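Local structure of manganese-dependent inorganic pyrophosphatase (Methanocaldococcus jannaschii, 2EB0) at residues K204-N209 / Q296-L301; E40-K45 / A137-S142; L100-P105 / D123-K128; V218-I221 / E225-S228; D147-K152 / G289-K294. The protein catalyses the hydrolysis of diphosphate to two phosphates, with manganese as its cofactor. One frame throughout, in Å; residues are numbered along the deposited sequence.

Contact 1 of 5, residues K204-N209 / Q296-L301; sequences KNFDFN and QVVPPL
Val-298 sits between two phenylalanines, with one methyl group for each ring. Its CG1 lies 3.8 Å from CZ of Phe-208. Its CG2 lies 3.9 Å from CZ of Phe-206, and CE2 of the same ring is almost as near. Both rings therefore meet the valine with their far ends. Against Phe-208 the valine crosses at about a right angle; against Phe-206 the crossing is oblique. The two methyls part in this way because CG1 is anti to the valine N (chi1 177°), while CG2 is anti to the carbonyl carbon. Leu-301, nearly one helical turn on, adds the third contact. Its CD2 reaches CE2 of Phe-208 at 4.1 Å, at the ring edge and near the ring plane. Phe-208 is thus touched by both helix residues.

Phe-206 and Phe-208 are alternate residues of strand 204-208, so both point to the same side, toward helix 293-306. The axes of strand 204-208 and helix segment 296-301 run at 23° to each other and come within 10.7 Å. Ile-215 of the adjacent strand 211-220 touches both Phe-206 and Val-298, and Val-213 touches Phe-208. The strand is an outermost one of the mixed sheet in the DHHA2 domain. Beyond the valine lies Thr-96 of the second subunit.

All four residues that meet here are buried. Carbon touches carbon throughout. The helix is thus held against the sheet edge here by dispersion contacts between ring carbons and methyls, with no polar bond between the two segments.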
# COMPACT_ATOMS: atom_id res chain seq x y z
N LYS B 204 -11.32 16.83 -4.50
CA LYS B 204 -10.83 15.47 -4.68
C LYS B 204 -12.00 14.54 -4.99
O LYS B 204 -13.07 14.65 -4.40
CB LYS B 204 -10.12 14.99 -3.41
CG LYS B 204 -8.74 15.55 -3.21
CD LYS B 204 -7.68 14.48 -3.46
CE LYS B 204 -6.27 15.04 -3.33
NZ LYS B 204 -6.01 15.61 -1.98
N ASN B 205 -11.78 13.62 -5.92
CA ASN B 205 -12.81 12.65 -6.29
C ASN B 205 -12.44 11.28 -5.77
O ASN B 205 -11.26 10.94 -5.74
CB ASN B 205 -12.96 12.62 -7.81
CG ASN B 205 -13.52 13.90 -8.36
OD1 ASN B 205 -14.49 14.44 -7.82
ND2 ASN B 205 -12.92 14.40 -9.43
N PHE B 206 -13.43 10.50 -5.34
CA PHE B 206 -13.18 9.16 -4.81
C PHE B 206 -14.17 8.13 -5.33
O PHE B 206 -15.22 8.47 -5.88
CB PHE B 206 -13.29 9.11 -3.28
CG PHE B 206 -12.41 10.07 -2.55
CD1 PHE B 206 -12.73 11.43 -2.51
CD2 PHE B 206 -11.26 9.62 -1.90
CE1 PHE B 206 -11.91 12.33 -1.82
CE2 PHE B 206 -10.44 10.51 -1.21
CZ PHE B 206 -10.76 11.87 -1.17
N ASP B 207 -13.82 6.87 -5.12
CA ASP B 207 -14.68 5.77 -5.48
C ASP B 207 -14.91 5.03 -4.16
O ASP B 207 -14.00 4.38 -3.64
CB ASP B 207 -14.02 4.82 -6.48
CG ASP B 207 -14.94 3.68 -6.88
OD1 ASP B 207 -14.46 2.70 -7.49
OD2 ASP B 207 -16.15 3.76 -6.61
N PHE B 208 -16.11 5.15 -3.61
CA PHE B 208 -16.44 4.49 -2.35
C PHE B 208 -17.41 3.34 -2.60
O PHE B 208 -18.62 3.57 -2.73
CB PHE B 208 -17.08 5.45 -1.35
CG PHE B 208 -16.16 6.52 -0.84
CD1 PHE B 208 -14.77 6.37 -0.90
CD2 PHE B 208 -16.68 7.67 -0.26
CE1 PHE B 208 -13.93 7.34 -0.39
CE2 PHE B 208 -15.84 8.65 0.26
CZ PHE B 208 -14.46 8.49 0.19
N ASN B 209 -16.88 2.13 -2.66
CA ASN B 209 -17.72 0.95 -2.87
C ASN B 209 -18.61 1.17 -4.10
O ASN B 209 -19.83 1.04 -4.04
CB ASN B 209 -18.56 0.72 -1.61
CG ASN B 209 -19.17 -0.66 -1.56
OD1 ASN B 209 -18.59 -1.63 -2.03
ND2 ASN B 209 -20.34 -0.76 -0.95
N GLN B 296 -10.33 12.61 9.00
CA GLN B 296 -11.59 12.80 9.70
C GLN B 296 -12.85 12.71 8.83
O GLN B 296 -13.94 12.47 9.35
CB GLN B 296 -11.55 14.14 10.42
CG GLN B 296 -10.43 14.21 11.46
CD GLN B 296 -10.28 15.58 12.09
OE1 GLN B 296 -9.74 16.50 11.46
NE2 GLN B 296 -10.76 15.73 13.32
N VAL B 297 -12.70 12.89 7.52
CA VAL B 297 -13.87 12.85 6.64
C VAL B 297 -13.97 11.60 5.77
O VAL B 297 -15.04 10.99 5.67
CB VAL B 297 -13.90 14.10 5.73
CG1 VAL B 297 -15.11 14.04 4.81
CG2 VAL B 297 -13.93 15.36 6.57
N VAL B 298 -12.87 11.21 5.13
CA VAL B 298 -12.89 10.04 4.27
C VAL B 298 -13.14 8.72 5.01
O VAL B 298 -14.01 7.93 4.61
CB VAL B 298 -11.57 9.95 3.45
CG1 VAL B 298 -11.56 8.69 2.60
CG2 VAL B 298 -11.43 11.18 2.57
N PRO B 299 -12.42 8.46 6.11
CA PRO B 299 -12.60 7.21 6.84
C PRO B 299 -14.03 6.84 7.23
O PRO B 299 -14.49 5.74 6.92
CB PRO B 299 -11.69 7.39 8.06
CG PRO B 299 -10.60 8.26 7.52
CD PRO B 299 -11.37 9.29 6.73
N PRO B 300 -14.75 7.73 7.93
CA PRO B 300 -16.13 7.42 8.34
C PRO B 300 -17.09 7.37 7.16
O PRO B 300 -18.06 6.61 7.17
CB PRO B 300 -16.47 8.56 9.30
CG PRO B 300 -15.73 9.70 8.70
CD PRO B 300 -14.38 9.09 8.36
N LEU B 301 -16.80 8.17 6.14
CA LEU B 301 -17.64 8.22 4.95
C LEU B 301 -17.47 6.97 4.08
O LEU B 301 -18.46 6.36 3.67
CB LEU B 301 -17.32 9.49 4.16
CG LEU B 301 -18.40 10.05 3.25
CD1 LEU B 301 -19.67 10.37 4.06
CD2 LEU B 301 -17.86 11.32 2.57

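Contact 2 of 5, residues E40-K45 / A137-S142; sequences EFVLRK and AGLLLS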
# COMPACT_ATOMS: atom_id res chain seq x y z
N GLU B 40 2.45 28.90 -5.66
CA GLU B 40 3.14 29.91 -6.46
C GLU B 40 4.04 30.71 -5.52
O GLU B 40 5.21 30.95 -5.81
CB GLU B 40 2.12 30.83 -7.14
CG GLU B 40 2.76 31.96 -7.91
CD GLU B 40 1.73 32.81 -8.63
OE1 GLU B 40 2.10 33.88 -9.16
OE2 GLU B 40 0.55 32.39 -8.68
N PHE B 41 3.47 31.10 -4.38
CA PHE B 41 4.18 31.86 -3.36
C PHE B 41 5.43 31.09 -2.90
O PHE B 41 6.54 31.64 -2.89
CB PHE B 41 3.24 32.11 -2.19
CG PHE B 41 3.92 32.53 -0.92
CD1 PHE B 41 4.68 33.70 -0.87
CD2 PHE B 41 3.78 31.78 0.25
CE1 PHE B 41 5.29 34.11 0.31
CE2 PHE B 41 4.37 32.18 1.43
CZ PHE B 41 5.13 33.35 1.47
N VAL B 42 5.24 29.83 -2.54
CA VAL B 42 6.33 28.98 -2.07
C VAL B 42 7.42 28.77 -3.13
O VAL B 42 8.61 28.82 -2.81
CB VAL B 42 5.78 27.61 -1.57
CG1 VAL B 42 6.91 26.63 -1.33
CG2 VAL B 42 5.00 27.82 -0.29
N LEU B 43 7.02 28.55 -4.38
CA LEU B 43 7.99 28.35 -5.45
C LEU B 43 8.81 29.61 -5.67
O LEU B 43 10.05 29.57 -5.70
CB LEU B 43 7.28 27.99 -6.76
CG LEU B 43 6.48 26.69 -6.77
CD1 LEU B 43 5.92 26.48 -8.16
CD2 LEU B 43 7.38 25.53 -6.37
N ARG B 44 8.13 30.74 -5.82
CA ARG B 44 8.81 32.01 -6.01
C ARG B 44 9.77 32.25 -4.83
O ARG B 44 10.90 32.69 -5.01
CB ARG B 44 7.80 33.15 -6.10
CG ARG B 44 8.44 34.54 -6.03
CD ARG B 44 7.42 35.66 -6.18
NE ARG B 44 6.94 35.80 -7.55
CZ ARG B 44 5.81 35.28 -8.01
NH1 ARG B 44 5.03 34.56 -7.21
NH2 ARG B 44 5.47 35.47 -9.28
N LYS B 45 9.30 31.95 -3.63
CA LYS B 45 10.11 32.17 -2.44
C LYS B 45 11.47 31.49 -2.48
O LYS B 45 12.48 32.10 -2.15
CB LYS B 45 9.35 31.72 -1.19
CG LYS B 45 10.08 32.00 0.11
CD LYS B 45 9.14 31.80 1.29
CE LYS B 45 9.76 32.25 2.60
NZ LYS B 45 10.75 31.29 3.11
N ALA B 137 15.01 22.21 0.37
CA ALA B 137 14.70 21.99 1.78
C ALA B 137 13.54 22.92 2.13
O ALA B 137 12.66 22.58 2.93
CB ALA B 137 15.91 22.30 2.65
N GLY B 138 13.54 24.10 1.50
CA GLY B 138 12.48 25.07 1.73
C GLY B 138 11.14 24.58 1.22
O GLY B 138 10.11 24.87 1.83
N LEU B 139 11.14 23.85 0.11
CA LEU B 139 9.88 23.33 -0.45
C LEU B 139 9.30 22.26 0.45
O LEU B 139 8.10 22.22 0.70
CB LEU B 139 10.07 22.73 -1.84
CG LEU B 139 10.53 23.56 -3.03
CD1 LEU B 139 10.32 22.72 -4.28
CD2 LEU B 139 9.76 24.88 -3.13
N LEU B 140 10.16 21.36 0.93
CA LEU B 140 9.72 20.29 1.81
C LEU B 140 9.13 20.91 3.06
O LEU B 140 8.11 20.44 3.58
CB LEU B 140 10.89 19.38 2.18
CG LEU B 140 11.51 18.54 1.07
CD1 LEU B 140 12.59 17.63 1.69
CD2 LEU B 140 10.44 17.71 0.36
N LEU B 141 9.79 21.95 3.54
CA LEU B 141 9.35 22.67 4.73
C LEU B 141 7.97 23.24 4.48
O LEU B 141 7.06 23.08 5.29
CB LEU B 141 10.32 23.81 5.06
CG LEU B 141 9.84 24.75 6.17
CD1 LEU B 141 9.43 23.96 7.40
CD2 LEU B 141 10.97 25.73 6.50
N SER B 142 7.83 23.93 3.35
CA SER B 142 6.56 24.54 2.99
C SER B 142 5.46 23.47 2.87
O SER B 142 4.33 23.68 3.33
CB SER B 142 6.70 25.27 1.66
OG SER B 142 7.81 26.15 1.69
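Two antiparallel helices of the DHH domain, 37-45 and 134-148, pack here through Val-42, Leu-43, Leu-139 and Ser-142. The axes of segments 40-45 and 137-142 make an angle of 157° and approach to 9.8 Å. Val-42 straddles Ser-142 with both methyls. Its CG1 is 3.3 Å from Ser-142 CB, tighter than a usual carbon contact, and its CG2 is 3.6 Å from the same CB. The same CG1 also touches Leu-139 CD2 at 3.8 Å. Leu-43 points away at its root, but its end returns, and its CD2 meets Leu-139 CD2 at 4.1 Å.

Ser-142 OG also touches Val-42 CG1, at 3.2 Å, while a hydrogen bond to its own helix satisfies it in this apolar seam. With OG beside the backbone N (chi1 -51°), it donates to Gly-138 O at 2.6 Å. The backbone N of Ser-142 also bonds to this oxygen, from the other face of the carbonyl plane. One buried carbonyl thus takes two donors.

Helix 12-25 adds Ile-15 against Leu-43, and Ala-16 and Ile-19 against Leu-139. Phe-179 of helix 176-188 touches Ser-142. The arrangement is typical of the helical layer of an alpha/beta domain, where helices pack beside one another next to a parallel sheet.

Contact 3 of 5, residues L100-P105 / D123-K128; sequences LYYAKP and DLIGGK
In Leu-100, chi1 163° swings CG to the Ile-125 side, anti to the backbone N, and chi2 68° then sets CD2 against the isoleucine. Ile-125 takes a rarer form: CG1 stands in the crowded position between N and carbonyl carbon (chi1 65°), and CG2 lies beside the N. CD2 of Leu-100 then rests against the root of the isoleucine, 3.7 Å from its CB and 3.5 Å from its carbonyl O. CG2 of Ile-125 is turned to the tyrosine and lies 4.3 Å from Tyr-102 CD2, oblique to the ring.

Leu-100 and Tyr-102 are alternate residues of strand 100-103, so both side chains point to the loop 123-128. Leu-116 of helix 109-118 touches both Tyr-102 and Ile-125, and Ile-86 of strand 81-87 touches them too. Tyr-101, Tyr-102 and Ala-103 pair antiparallel with a strand of the second subunit, so the parallel sheet of the DHH domain runs on across the dimer interface. Tyr-102 also meets Tyr-102 of that subunit.

The contact is dispersive. Leu-100 CD2 lies on the CB and carbonyl O of Ile-125, the Ile-125 methyl CG2 lies on the Tyr-102 ring carbon CD2, and the loop packs on the interface strand without polar bonds between the two segments.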
# COMPACT_ATOMS: atom_id res chain seq x y z
N LEU B 100 7.13 -0.64 -5.92
CA LEU B 100 7.71 -0.02 -4.74
C LEU B 100 6.55 0.83 -4.21
O LEU B 100 6.03 1.70 -4.92
CB LEU B 100 8.88 0.89 -5.09
CG LEU B 100 9.27 1.86 -3.96
CD1 LEU B 100 9.84 1.12 -2.77
CD2 LEU B 100 10.27 2.85 -4.49
N TYR B 101 6.13 0.56 -2.99
CA TYR B 101 5.04 1.32 -2.41
C TYR B 101 5.45 1.73 -1.01
O TYR B 101 5.76 0.88 -0.18
CB TYR B 101 3.78 0.45 -2.35
CG TYR B 101 2.52 1.24 -2.13
CD1 TYR B 101 2.37 2.08 -1.02
CD2 TYR B 101 1.47 1.16 -3.04
CE1 TYR B 101 1.21 2.82 -0.83
CE2 TYR B 101 0.30 1.90 -2.86
CZ TYR B 101 0.18 2.73 -1.75
OH TYR B 101 -0.97 3.45 -1.57
N TYR B 102 5.48 3.03 -0.75
CA TYR B 102 5.87 3.51 0.56
C TYR B 102 4.97 4.64 1.04
O TYR B 102 5.02 5.76 0.51
CB TYR B 102 7.34 3.96 0.54
CG TYR B 102 7.87 4.35 1.90
CD1 TYR B 102 7.61 3.57 3.03
CD2 TYR B 102 8.65 5.50 2.07
CE1 TYR B 102 8.10 3.92 4.28
CE2 TYR B 102 9.15 5.86 3.32
CZ TYR B 102 8.87 5.07 4.42
OH TYR B 102 9.35 5.43 5.66
N ALA B 103 4.15 4.34 2.04
CA ALA B 103 3.25 5.33 2.62
C ALA B 103 3.24 5.28 4.15
O ALA B 103 3.18 4.22 4.75
CB ALA B 103 1.82 5.14 2.07
N LYS B 104 3.34 6.45 4.78
CA LYS B 104 3.32 6.54 6.24
C LYS B 104 2.18 7.47 6.60
O LYS B 104 1.98 8.49 5.95
CB LYS B 104 4.63 7.11 6.79
CG LYS B 104 5.85 6.23 6.56
CD LYS B 104 7.15 6.88 7.04
CE LYS B 104 7.50 6.53 8.49
NZ LYS B 104 6.68 7.23 9.51
N PRO B 105 1.41 7.13 7.64
CA PRO B 105 0.32 8.04 7.99
C PRO B 105 0.79 9.29 8.74
O PRO B 105 0.48 9.47 9.92
CB PRO B 105 -0.62 7.15 8.81
CG PRO B 105 0.34 6.21 9.52
CD PRO B 105 1.37 5.88 8.43
N ASP B 123 18.13 6.09 -0.81
CA ASP B 123 18.37 5.05 -1.80
C ASP B 123 17.41 3.88 -1.64
O ASP B 123 17.31 3.02 -2.52
CB ASP B 123 19.82 4.56 -1.69
CG ASP B 123 20.18 4.08 -0.30
OD1 ASP B 123 19.78 4.74 0.68
OD2 ASP B 123 20.88 3.05 -0.19
N LEU B 124 16.68 3.85 -0.53
CA LEU B 124 15.69 2.80 -0.29
C LEU B 124 14.57 2.87 -1.33
O LEU B 124 13.95 1.84 -1.64
CB LEU B 124 15.08 2.92 1.11
CG LEU B 124 15.79 2.20 2.27
CD1 LEU B 124 15.13 2.59 3.59
CD2 LEU B 124 15.71 0.70 2.07
N ILE B 125 14.30 4.06 -1.85
CA ILE B 125 13.24 4.20 -2.85
C ILE B 125 13.79 4.59 -4.22
O ILE B 125 13.03 5.00 -5.09
CB ILE B 125 12.16 5.22 -2.42
CG1 ILE B 125 12.73 6.63 -2.32
CG2 ILE B 125 11.56 4.80 -1.08
CD1 ILE B 125 11.70 7.68 -1.92
N GLY B 126 15.10 4.45 -4.39
CA GLY B 126 15.71 4.79 -5.66
C GLY B 126 16.58 6.03 -5.65
O GLY B 126 17.24 6.33 -6.64
N GLY B 127 16.59 6.74 -4.52
CA GLY B 127 17.38 7.96 -4.40
C GLY B 127 18.85 7.80 -4.75
O GLY B 127 19.39 6.71 -4.65
N LYS B 128 19.49 8.90 -5.14
CA LYS B 128 20.90 8.86 -5.53
C LYS B 128 21.84 9.57 -4.56
O LYS B 128 22.87 10.10 -4.96
CB LYS B 128 21.07 9.46 -6.93
CG LYS B 128 20.11 8.91 -7.97
CD LYS B 128 20.23 7.40 -8.11
CE LYS B 128 19.21 6.86 -9.10
NZ LYS B 128 19.33 5.38 -9.25

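Contact 4 of 5, residues V218-I221 / E225-S228; sequences VEVI and EVES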
# COMPACT_ATOMS: atom_id res chain seq x y z
N VAL B 218 -11.82 24.25 1.50
CA VAL B 218 -11.18 25.55 1.46
C VAL B 218 -10.80 25.83 2.91
O VAL B 218 -11.56 25.53 3.82
CB VAL B 218 -12.12 26.65 0.90
CG1 VAL B 218 -13.34 26.80 1.78
CG2 VAL B 218 -11.36 27.96 0.79
N GLU B 219 -9.61 26.38 3.11
CA GLU B 219 -9.11 26.67 4.46
C GLU B 219 -8.85 28.18 4.59
O GLU B 219 -8.03 28.73 3.88
CB GLU B 219 -7.82 25.88 4.72
CG GLU B 219 -7.97 24.38 4.50
CD GLU B 219 -6.64 23.63 4.40
OE1 GLU B 219 -5.82 23.97 3.51
OE2 GLU B 219 -6.43 22.69 5.19
N VAL B 220 -9.55 28.83 5.52
CA VAL B 220 -9.38 30.26 5.69
C VAL B 220 -9.26 30.69 7.14
O VAL B 220 -9.64 29.95 8.05
CB VAL B 220 -10.56 31.04 5.05
CG1 VAL B 220 -10.69 30.68 3.58
CG2 VAL B 220 -11.86 30.72 5.79
N ILE B 221 -8.73 31.88 7.35
CA ILE B 221 -8.57 32.42 8.68
C ILE B 221 -9.85 33.13 9.12
O ILE B 221 -10.22 33.12 10.29
CB ILE B 221 -7.37 33.38 8.73
CG1 ILE B 221 -6.10 32.62 8.33
CG2 ILE B 221 -7.21 33.94 10.14
CD1 ILE B 221 -4.85 33.48 8.19
N GLU B 225 -16.04 35.81 4.38
CA GLU B 225 -16.14 36.00 2.94
C GLU B 225 -16.57 34.75 2.20
O GLU B 225 -17.28 34.82 1.20
CB GLU B 225 -14.83 36.50 2.34
CG GLU B 225 -14.98 36.73 0.84
CD GLU B 225 -13.82 37.49 0.24
OE1 GLU B 225 -13.90 37.83 -0.96
OE2 GLU B 225 -12.84 37.74 0.97
N VAL B 226 -16.14 33.59 2.68
CA VAL B 226 -16.55 32.36 2.03
C VAL B 226 -18.02 32.11 2.33
O VAL B 226 -18.75 31.56 1.50
CB VAL B 226 -15.69 31.16 2.50
CG1 VAL B 226 -16.29 29.84 2.00
CG2 VAL B 226 -14.28 31.30 1.97
N GLU B 227 -18.46 32.54 3.50
CA GLU B 227 -19.85 32.35 3.88
C GLU B 227 -20.77 33.18 3.01
O GLU B 227 -21.90 32.77 2.72
CB GLU B 227 -20.04 32.68 5.36
CG GLU B 227 -19.24 31.77 6.28
CD GLU B 227 -19.52 32.00 7.75
OE1 GLU B 227 -19.48 33.16 8.19
OE2 GLU B 227 -19.78 31.01 8.47
N SER B 228 -20.28 34.34 2.56
CA SER B 228 -21.06 35.22 1.71
C SER B 228 -21.17 34.66 0.29
O SER B 228 -21.87 35.22 -0.56
CB SER B 228 -20.43 36.62 1.67
OG SER B 228 -19.15 36.59 1.07
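Val-226 packs on Val-218 and Val-220 where strand 211-220 turns back into the short helix 224-227, a strand-turn-helix unit of the DHHA2 domain. The three valines hold three different rotamers. Val-226 has CG1 anti to its backbone N (chi1 170°) and CG2 beside that N, so its methyls spread over two strand residues. CG2 meets Val-220 CG1 at 4.0 Å, the two side chains crossing at a slant. CG1 meets Val-218 CG1 at 4.2 Å. On Val-220 the touching CG1 lies anti to the carbonyl carbon (chi1 -57°). On Val-218 the touching CG1 is instead the methyl between N and carbonyl carbon (chi1 61°). The two strand valines therefore present their methyls differently to the same partner.

Glu-219, between them on the strand, points away to the other side of the sheet, where it touches Val-149. Strand 248-255 lies next to the valines: its Phe-251 touches Val-218, and its Ile-253 touches Val-226. All three valines are buried, and their contact is apolar.

Just past Val-226 the chain is held by a serine side chain folded back on the backbone. Ser-228 OG donates to Glu-225 O at 2.6 Å.

Contact 5 of 5, residues D147-K152 / G289-K294; sequences DTVLFK and GVMSRK. With MN (manganese (II) ion), chain E.
Met-291 makes the closely packed half of this contact, against Val-149 and Lys-152. Its thioether is bent at the end (chi3 88°), so that CE turns onto the valine and lies 3.8 Å from Val-149 CG1. The sulfur faces the backbone of Lys-152: SD is 4.0 Å from Lys-152 O and 4.2 Å from Lys-152 CB. The rest of the lysine chain extends away. Val-149 is brought here by the end of helix 134-148. It has positive phi and is the C-prime residue of a Schellman motif. Thr-148 OG1 accepts from Phe-151 N, an ST motif that helps shape the following turn.

The other half is loose and wet. Asp-147 and Lys-294 do not bond directly; OD2 of Asp-147 and NZ of Lys-294 are 4.4 Å apart. One water donates to Asp-147 OD2 at 3.2 Å and accepts from Lys-294 NZ. A second water accepts from the same NZ at 2.9 Å and gives a weak bond to Asp-147 O. The ammonium group thus holds two waters, the first of them close to the manganese. Asp-147 OD2 binds manganese at 2.4 Å, and Asp-13, Asp-66 and His-88 complete the protein ligands.

Ser-292 caps the start of helix 293-306 with OG on Lys-295 N. Met-291 O bonds to Gln-217 on strand 211-220, while Leu-184 of helix 176-188 touches Val-149 and Lys-152. The contact therefore bridges the end of helix 134-148 and the start of helix 293-306, beside the mixed sheet that holds strand 211-220.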
# COMPACT_ATOMS: atom_id res chain seq x y z
N ASP B 147 0.50 21.13 4.45
CA ASP B 147 -0.31 19.95 4.69
C ASP B 147 -0.86 19.81 6.11
O ASP B 147 -1.97 19.32 6.31
CB ASP B 147 0.48 18.71 4.30
CG ASP B 147 -0.13 17.98 3.13
OD1 ASP B 147 -0.61 18.66 2.19
OD2 ASP B 147 -0.12 16.74 3.13
N THR B 148 -0.09 20.24 7.09
CA THR B 148 -0.52 20.14 8.47
C THR B 148 -1.26 21.40 8.91
O THR B 148 -1.80 21.45 10.01
CB THR B 148 0.67 19.89 9.42
OG1 THR B 148 1.60 20.98 9.33
CG2 THR B 148 1.35 18.60 9.06
N VAL B 149 -1.30 22.41 8.05
CA VAL B 149 -1.94 23.67 8.39
C VAL B 149 -1.22 24.20 9.63
O VAL B 149 -1.84 24.49 10.66
CB VAL B 149 -3.44 23.49 8.71
CG1 VAL B 149 -4.11 24.85 8.81
CG2 VAL B 149 -4.11 22.62 7.64
N LEU B 150 0.09 24.30 9.52
CA LEU B 150 0.94 24.78 10.60
C LEU B 150 0.78 23.91 11.85
O LEU B 150 0.58 24.42 12.95
CB LEU B 150 0.64 26.24 10.93
CG LEU B 150 1.87 27.15 11.12
CD1 LEU B 150 1.47 28.34 11.99
CD2 LEU B 150 3.00 26.40 11.79
N PHE B 151 0.85 22.60 11.65
CA PHE B 151 0.75 21.64 12.75
C PHE B 151 -0.55 21.70 13.54
O PHE B 151 -0.61 21.25 14.68
CB PHE B 151 1.94 21.84 13.69
CG PHE B 151 3.24 22.06 12.97
CD1 PHE B 151 3.90 23.28 13.07
CD2 PHE B 151 3.80 21.06 12.18
CE1 PHE B 151 5.10 23.50 12.40
CE2 PHE B 151 4.99 21.26 11.51
CZ PHE B 151 5.65 22.48 11.61
N LYS B 152 -1.61 22.23 12.93
CA LYS B 152 -2.89 22.32 13.60
C LYS B 152 -3.74 21.09 13.30
O LYS B 152 -4.52 20.63 14.14
CB LYS B 152 -3.63 23.58 13.17
CG LYS B 152 -2.89 24.85 13.53
CD LYS B 152 -3.66 26.10 13.14
CE LYS B 152 -2.96 27.33 13.67
NZ LYS B 152 -3.75 28.57 13.47
N GLY B 289 -13.79 20.33 15.41
CA GLY B 289 -12.48 19.69 15.43
C GLY B 289 -12.07 19.04 14.13
O GLY B 289 -10.94 18.57 14.01
N VAL B 290 -12.97 19.02 13.16
CA VAL B 290 -12.70 18.40 11.86
C VAL B 290 -11.92 19.32 10.90
O VAL B 290 -12.45 20.31 10.41
CB VAL B 290 -14.02 17.96 11.18
CG1 VAL B 290 -13.75 17.37 9.82
CG2 VAL B 290 -14.74 16.94 12.07
N MET B 291 -10.66 18.97 10.64
CA MET B 291 -9.81 19.74 9.73
C MET B 291 -9.22 18.87 8.63
O MET B 291 -8.87 19.37 7.56
CB MET B 291 -8.65 20.39 10.47
CG MET B 291 -8.98 21.55 11.36
SD MET B 291 -7.43 22.30 11.94
CE MET B 291 -7.13 23.47 10.61
N SER B 292 -9.09 17.57 8.90
CA SER B 292 -8.48 16.67 7.94
C SER B 292 -9.42 15.82 7.12
O SER B 292 -10.17 14.98 7.64
CB SER B 292 -7.49 15.74 8.63
OG SER B 292 -6.99 14.80 7.71
N ARG B 293 -9.36 16.03 5.81
CA ARG B 293 -10.17 15.28 4.88
C ARG B 293 -9.78 13.81 4.97
O ARG B 293 -10.63 12.96 5.21
CB ARG B 293 -9.93 15.80 3.47
CG ARG B 293 -10.63 15.05 2.37
CD ARG B 293 -10.74 15.93 1.14
NE ARG B 293 -9.45 16.45 0.72
CZ ARG B 293 -9.28 17.48 -0.11
NH1 ARG B 293 -10.32 18.13 -0.61
NH2 ARG B 293 -8.05 17.86 -0.44
N LYS B 294 -8.49 13.53 4.81
CA LYS B 294 -7.99 12.16 4.82
C LYS B 294 -8.10 11.43 6.15
O LYS B 294 -8.10 10.20 6.18
CB LYS B 294 -6.52 12.13 4.38
CG LYS B 294 -5.55 12.54 5.49
CD LYS B 294 -4.09 12.24 5.14
CE LYS B 294 -3.60 13.08 3.98
NZ LYS B 294 -3.70 14.54 4.27
MN MN E . -0.18 15.67 1.00
O HOH W 1 -2.26 15.92 6.33
O HOH W 2 -2.83 16.05 1.66

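Overall arrangement
Contacts 2 and 3 lie in the DHH domain, centres about 22 Å apart, and contact 3 falls within the chain span that contact 2 closes. Both close before contact 1 opens. Contacts 1 and 4 lie in the DHHA2 domain, centres about 23 Å apart, on neighbouring strands of one mixed sheet. Contact 4 falls within the spans of contacts 1 and 5, which alternate along the chain. Contact 5 joins the two halves. It shares helix 134-148 with contact 2 and helix 293-306 with contact 1, and touches contact 1 through Gln-296 and contact 4 through Glu-219. The manganese site lies at this junction, so both domains contribute to its surroundings. Contacts 1, 3 and 5 reach the second subunit.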